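Side-chain contacts in metallo-carboxypeptidase (Pseudomonas aeruginosa, PDB 4A39), which is a zinc-dependent carboxypeptidase of the M14 family, related to the cytosolic carboxypeptidases, and probably trims residues from the C-terminal ends of its substrates: residues Gln101-Asp105 with Gly106-Gln110; Gly58-Pro61 with Ala62-His65. All coordinates share one frame; numbering follows the deposited sequence.

In the fold
Both contacts belong to the N-terminal domain that cytosolic carboxypeptidases carry, and both lie away from the zinc site. Contact 1 is the hairpin of strands 96-103 and 106-111 within one mixed sheet; contact 2 is a loop joining two strands of that sheet, 53-57 and 65-69, which are not neighbours in it. Their centres are about 20 Å apart, yet they touch where Gln110 CB packs against His65 O. Each is partly buried. Contact 1 is strand-paired and polar, held by backbone bonds, an amide pair and a histidine-carboxylate bond; contact 2, an irregular loop, relies on a methionine sulfur over a histidine, one hydroxyl and a water.

Contact 1: Gln101-Asp105 with Gly106-Gln110; sequences QYDAD and GLHFQ
A tight β-hairpin joins strands 96-103 and 106-111 through a type I turn from Asp103 to Gly106, and Gln101, Asp103 and His108 lie on one face of it. Gln101 and His108 form a hydrogen-bonded antiparallel pair, with His108 N to Gln101 O at 2.8 Å and Gln101 N to His108 O at the same length. Asp103 and Gly106 form the next such pair, beside the turn. Between them, Tyr102 and Leu107 are a non-hydrogen-bonded pair on the other face, where Tyr102 CD1 approaches Gly106 O and the phenol ring meets Trp81. Farther along the hairpin, Gln101 and Gln110 reach toward each other from opposite directions and join their amides by two hydrogen bonds. Gln110 NE2 donates to Gln101 OE1 at 2.9 Å, and Gln101 NE2 returns a bond to Gln110 OE1 at 3.1 Å. Each bond lands on a lone pair in the plane of the accepting carbonyl, and the amide planes are only 24° apart. The bend at chi2 in each chain turns the two amides toward one another. Nearer the turn, His108 NE2 points at Asp105 OD2 (3.1 Å) in an almost straight bond, 175° at the hydrogen, with the oxygen in the ring plane. The ring meets the anti side of that oxygen, somewhat out of the carboxylate plane. Asp105 CG stands anti to its own N (chi1 -173°), carrying the carboxylate to the ring edge. Asp105 OD2 also makes a salt bridge to Arg37. The two reciprocal bonds engage one N-H and one lone pair of each amide and restrict its rotation, while the histidine bond and Arg37 together hold the Asp105 carboxylate; that carboxylate might favour a protonated His108, though its salt bridge to Arg37 would weaken the effect.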
ATOM      1  N   GLN A 101      16.737  -1.271 -16.807  1.00  5.37           N
ATOM      2  CA  GLN A 101      17.484  -2.527 -16.823  1.00  5.32           C
ATOM      3  C   GLN A 101      18.184  -2.667 -15.477  1.00  4.86           C
ATOM      4  O   GLN A 101      18.401  -1.675 -14.778  1.00  6.91           O
ATOM      5  CB  GLN A 101      18.548  -2.535 -17.924  1.00  4.23           C
ATOM      6  CG  GLN A 101      18.097  -2.053 -19.289  1.00  6.25           C
ATOM      7  CD  GLN A 101      18.059  -0.542 -19.391  1.00  7.16           C
ATOM      8  OE1 GLN A 101      18.969   0.148 -18.916  1.00  7.50           O
ATOM      9  NE2 GLN A 101      17.019  -0.019 -20.027  1.00  5.79           N
ATOM     10  N   TYR A 102      18.549  -3.897 -15.125  1.00  5.47           N
ATOM     11  CA  TYR A 102      19.230  -4.159 -13.865  1.00  8.01           C
ATOM     12  C   TYR A 102      20.440  -5.078 -14.036  1.00  6.74           C
ATOM     13  O   TYR A 102      20.343  -6.143 -14.648  1.00  8.26           O
ATOM     14  CB  TYR A 102      18.251  -4.790 -12.863  1.00  7.72           C
ATOM     15  CG  TYR A 102      18.872  -5.108 -11.517  1.00 10.26           C
ATOM     16  CD1 TYR A 102      19.310  -4.090 -10.671  1.00  6.75           C
ATOM     17  CD2 TYR A 102      19.040  -6.428 -11.100  1.00 10.42           C
ATOM     18  CE1 TYR A 102      19.904  -4.379  -9.437  1.00  9.22           C
ATOM     19  CE2 TYR A 102      19.631  -6.728  -9.871  1.00 11.66           C
ATOM     20  CZ  TYR A 102      20.059  -5.702  -9.048  1.00 12.41           C
ATOM     21  OH  TYR A 102      20.645  -5.999  -7.836  1.00 14.00           O
ATOM     22  N   ASP A 103      21.582  -4.650 -13.504  1.00  9.14           N
ATOM     23  CA  ASP A 103      22.802  -5.453 -13.547  1.00  9.66           C
ATOM     24  C   ASP A 103      23.648  -5.176 -12.304  1.00 10.29           C
ATOM     25  O   ASP A 103      23.185  -4.527 -11.368  1.00  9.83           O
ATOM     26  CB  ASP A 103      23.610  -5.184 -14.826  1.00  9.83           C
ATOM     27  CG  ASP A 103      23.969  -3.726 -15.005  1.00  9.70           C
ATOM     28  OD1 ASP A 103      24.192  -3.037 -13.991  1.00 11.25           O
ATOM     29  OD2 ASP A 103      24.047  -3.273 -16.168  1.00 12.58           O
ATOM     30  N   ALA A 104      24.883  -5.664 -12.289  1.00 12.39           N
ATOM     31  CA  ALA A 104      25.752  -5.482 -11.132  1.00 12.18           C
ATOM     32  C   ALA A 104      26.025  -4.023 -10.789  1.00 12.50           C
ATOM     33  O   ALA A 104      26.385  -3.710  -9.652  1.00 13.77           O
ATOM     34  CB  ALA A 104      27.071  -6.217 -11.350  1.00 12.60           C
ATOM     35  N   ASP A 105      25.850  -3.133 -11.763  1.00 11.11           N
ATOM     36  CA  ASP A 105      26.099  -1.712 -11.546  1.00 11.86           C
ATOM     37  C   ASP A 105      24.903  -0.997 -10.911  1.00 11.09           C
ATOM     38  O   ASP A 105      25.025   0.140 -10.446  1.00 11.49           O
ATOM     39  CB  ASP A 105      26.474  -1.038 -12.869  1.00 13.54           C
ATOM     40  CG  ASP A 105      26.912   0.404 -12.685  1.00 18.17           C
ATOM     41  OD1 ASP A 105      27.758   0.656 -11.802  1.00 21.30           O
ATOM     42  OD2 ASP A 105      26.419   1.282 -13.425  1.00 20.00           O
ATOM     43  N   GLY A 106      23.754  -1.668 -10.894  1.00  7.82           N
ATOM     44  CA  GLY A 106      22.566  -1.088 -10.290  1.00  7.49           C
ATOM     45  C   GLY A 106      21.368  -1.003 -11.217  1.00  5.92           C
ATOM     46  O   GLY A 106      21.358  -1.616 -12.283  1.00  5.90           O
ATOM     47  N   LEU A 107      20.346  -0.255 -10.802  1.00  6.18           N
ATOM     48  CA  LEU A 107      19.154  -0.073 -11.627  1.00  5.26           C
ATOM     49  C   LEU A 107      19.427   1.090 -12.564  1.00  5.43           C
ATOM     50  O   LEU A 107      19.892   2.142 -12.127  1.00  5.82           O
ATOM     51  CB  LEU A 107      17.928   0.266 -10.769  1.00  5.76           C
ATOM     52  CG  LEU A 107      16.629   0.495 -11.558  1.00  6.99           C
ATOM     53  CD1 LEU A 107      16.103  -0.843 -12.057  1.00  8.90           C
ATOM     54  CD2 LEU A 107      15.588   1.174 -10.688  1.00  6.49           C
ATOM     55  N   HIS A 108      19.138   0.896 -13.848  1.00  4.67           N
ATOM     56  CA  HIS A 108      19.342   1.935 -14.847  1.00  4.64           C
ATOM     57  C   HIS A 108      18.030   2.238 -15.559  1.00  5.92           C
ATOM     58  O   HIS A 108      17.227   1.341 -15.795  1.00  6.14           O
ATOM     59  CB  HIS A 108      20.353   1.485 -15.910  1.00  6.34           C
ATOM     60  CG  HIS A 108      21.631   0.941 -15.350  1.00  6.61           C
ATOM     61  ND1 HIS A 108      21.849  -0.406 -15.159  1.00  8.52           N
ATOM     62  CD2 HIS A 108      22.754   1.570 -14.929  1.00  6.18           C
ATOM     63  CE1 HIS A 108      23.055  -0.585 -14.644  1.00  4.86           C
ATOM     64  NE2 HIS A 108      23.623   0.599 -14.493  1.00  8.37           N
ATOM     65  N   PHE A 109      17.811   3.507 -15.885  1.00  5.03           N
ATOM     66  CA  PHE A 109      16.634   3.894 -16.646  1.00  4.34           C
ATOM     67  C   PHE A 109      16.962   5.129 -17.478  1.00  5.44           C
ATOM     68  O   PHE A 109      17.789   5.957 -17.081  1.00  5.27           O
ATOM     69  CB  PHE A 109      15.392   4.085 -15.745  1.00  4.64           C
ATOM     70  CG  PHE A 109      15.611   4.939 -14.522  1.00  4.14           C
ATOM     71  CD1 PHE A 109      15.386   6.314 -14.564  1.00  4.19           C
ATOM     72  CD2 PHE A 109      15.952   4.353 -13.307  1.00  5.77           C
ATOM     73  CE1 PHE A 109      15.492   7.092 -13.408  1.00  4.30           C
ATOM     74  CE2 PHE A 109      16.061   5.125 -12.141  1.00  6.39           C
ATOM     75  CZ  PHE A 109      15.829   6.495 -12.196  1.00  4.84           C
ATOM     76  N   GLN A 110      16.342   5.225 -18.652  1.00  5.15           N
ATOM     77  CA  GLN A 110      16.604   6.334 -19.558  1.00  5.80           C
ATOM     78  C   GLN A 110      15.362   7.093 -20.003  1.00  5.91           C
ATOM     79  O   GLN A 110      14.265   6.533 -20.108  1.00  6.43           O
ATOM     80  CB  GLN A 110      17.339   5.838 -20.814  1.00  5.58           C
ATOM     81  CG  GLN A 110      18.593   4.994 -20.566  1.00  5.00           C
ATOM     82  CD  GLN A 110      18.284   3.552 -20.196  1.00  6.63           C
ATOM     83  OE1 GLN A 110      17.459   2.897 -20.834  1.00  7.07           O
ATOM     84  NE2 GLN A 110      18.958   3.047 -19.167  1.00  6.44           N
TER

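Contact 2: Gly58-Pro61 with Ala62-His65; sequences GMAP and ATEH
Met59 lays its sulfur over one face of the His65 ring, the two side chains crossing obliquely. Met59 SD sits 4.2 Å from the ring centroid and only 17° off the normal, a Met-aromatic contact displaced toward the rim. The methionine stem follows the same ring: Met59 CB lies 3.7 Å from His65 CE1, and CG is nearly as close. An extended chi2 (-175°) carries SD out over the ring. Ala60 O approaches the His65 ring near its plane, at the edge, 3.8 Å from NE2. Toward the outer end of the loop, Thr63 folds its hydroxyl back to the carbonyl two residues earlier: Thr63 OG1 donates to Pro61 O at 2.8 Å, from above the carbonyl plane. With OG1 beside the backbone N (chi1 -62°), the hydroxyl also faces the methyl of Ala60, 3.7 Å from OG1 to CB. A water bridges the bend, 2.8 Å from Ala60 O, and accepts from Thr63 N at 3.0 Å. His65 ND1 is buried and has no polar partner in the model. The loop carries the chain from strand 53-57 into strand 65-69, two strands that lie apart in the sheet. Pro113 packs on both Met59 and His65, while the backbone of His65 bonds to Leu111 at the end of strand 106-111, and that of Met59 to Ser116 in the connection from there to strand 118-121.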
ATOM      1  N   GLY A  58      16.071  21.739 -14.785  1.00 10.78           N
ATOM      2  CA  GLY A  58      17.101  22.301 -15.645  1.00 12.75           C
ATOM      3  C   GLY A  58      17.669  21.362 -16.699  1.00 12.83           C
ATOM      4  O   GLY A  58      18.808  21.531 -17.133  1.00 14.11           O
ATOM      5  N   MET A  59      16.887  20.373 -17.124  1.00 11.96           N
ATOM      6  CA  MET A  59      17.366  19.434 -18.134  1.00 11.35           C
ATOM      7  C   MET A  59      17.365  20.066 -19.521  1.00 11.69           C
ATOM      8  O   MET A  59      16.460  20.831 -19.867  1.00 11.96           O
ATOM      9  CB  MET A  59      16.499  18.172 -18.153  1.00 10.23           C
ATOM     10  CG  MET A  59      16.448  17.422 -16.835  1.00 10.26           C
ATOM     11  SD  MET A  59      15.518  15.886 -16.985  1.00 10.94           S
ATOM     12  CE  MET A  59      13.864  16.515 -17.107  1.00 12.62           C
ATOM     13  N   ALA A  60      18.381  19.740 -20.312  1.00 13.04           N
ATOM     14  CA  ALA A  60      18.496  20.275 -21.665  1.00 13.29           C
ATOM     15  C   ALA A  60      17.538  19.551 -22.605  1.00 13.96           C
ATOM     16  O   ALA A  60      17.219  18.381 -22.397  1.00 13.67           O
ATOM     17  CB  ALA A  60      19.932  20.133 -22.162  1.00 14.86           C
ATOM     18  N   PRO A  61      17.064  20.241 -23.655  1.00 14.48           N
ATOM     19  CA  PRO A  61      16.135  19.649 -24.623  1.00 15.08           C
ATOM     20  C   PRO A  61      16.816  18.708 -25.611  1.00 14.22           C
ATOM     21  O   PRO A  61      18.023  18.805 -25.840  1.00 17.01           O
ATOM     22  CB  PRO A  61      15.549  20.872 -25.316  1.00 15.14           C
ATOM     23  CG  PRO A  61      16.740  21.781 -25.381  1.00 16.42           C
ATOM     24  CD  PRO A  61      17.326  21.654 -23.981  1.00 15.64           C
ATOM     25  N   ALA A  62      16.030  17.803 -26.192  1.00 14.63           N
ATOM     26  CA  ALA A  62      16.530  16.843 -27.171  1.00 14.76           C
ATOM     27  C   ALA A  62      17.809  16.201 -26.664  1.00 13.93           C
ATOM     28  O   ALA A  62      18.790  16.076 -27.398  1.00 15.37           O
ATOM     29  CB  ALA A  62      16.787  17.547 -28.505  1.00 15.89           C
ATOM     30  N   THR A  63      17.784  15.780 -25.404  1.00 13.40           N
ATOM     31  CA  THR A  63      18.948  15.175 -24.777  1.00 12.40           C
ATOM     32  C   THR A  63      18.586  13.908 -24.011  1.00 12.36           C
ATOM     33  O   THR A  63      17.697  13.917 -23.158  1.00  9.63           O
ATOM     34  CB  THR A  63      19.606  16.181 -23.802  1.00 12.81           C
ATOM     35  OG1 THR A  63      20.059  17.325 -24.537  1.00 14.60           O
ATOM     36  CG2 THR A  63      20.788  15.545 -23.075  1.00 12.50           C
ATOM     37  N   GLU A  64      19.273  12.815 -24.321  1.00 12.09           N
ATOM     38  CA  GLU A  64      19.025  11.558 -23.634  1.00 12.36           C
ATOM     39  C   GLU A  64      19.664  11.601 -22.253  1.00 10.58           C
ATOM     40  O   GLU A  64      20.841  11.927 -22.117  1.00  9.87           O
ATOM     41  CB  GLU A  64      19.605  10.384 -24.423  1.00 14.22           C
ATOM     42  CG  GLU A  64      19.566   9.059 -23.674  1.00 18.50           C
ATOM     43  CD  GLU A  64      20.093   7.900 -24.498  1.00 20.55           C
ATOM     44  OE1 GLU A  64      21.235   7.989 -25.001  1.00 23.66           O
ATOM     45  OE2 GLU A  64      19.363   6.896 -24.639  1.00 24.58           O
ATOM     46  N   HIS A  65      18.875  11.286 -21.230  1.00 10.83           N
ATOM     47  CA  HIS A  65      19.381  11.260 -19.861  1.00  9.62           C
ATOM     48  C   HIS A  65      19.387   9.818 -19.387  1.00  9.10           C
ATOM     49  O   HIS A  65      18.391   9.105 -19.521  1.00  9.01           O
ATOM     50  CB  HIS A  65      18.509  12.116 -18.941  1.00  9.01           C
ATOM     51  CG  HIS A  65      18.582  13.578 -19.244  1.00  8.24           C
ATOM     52  ND1 HIS A  65      19.087  14.504 -18.356  1.00 10.59           N
ATOM     53  CD2 HIS A  65      18.258  14.268 -20.363  1.00  7.36           C
ATOM     54  CE1 HIS A  65      19.075  15.700 -18.917  1.00  9.20           C
ATOM     55  NE2 HIS A  65      18.577  15.584 -20.135  1.00  9.91           N
TER
HETATM   56  O   HOH W   1      15.654  16.257 -23.406  1.00 13.99           O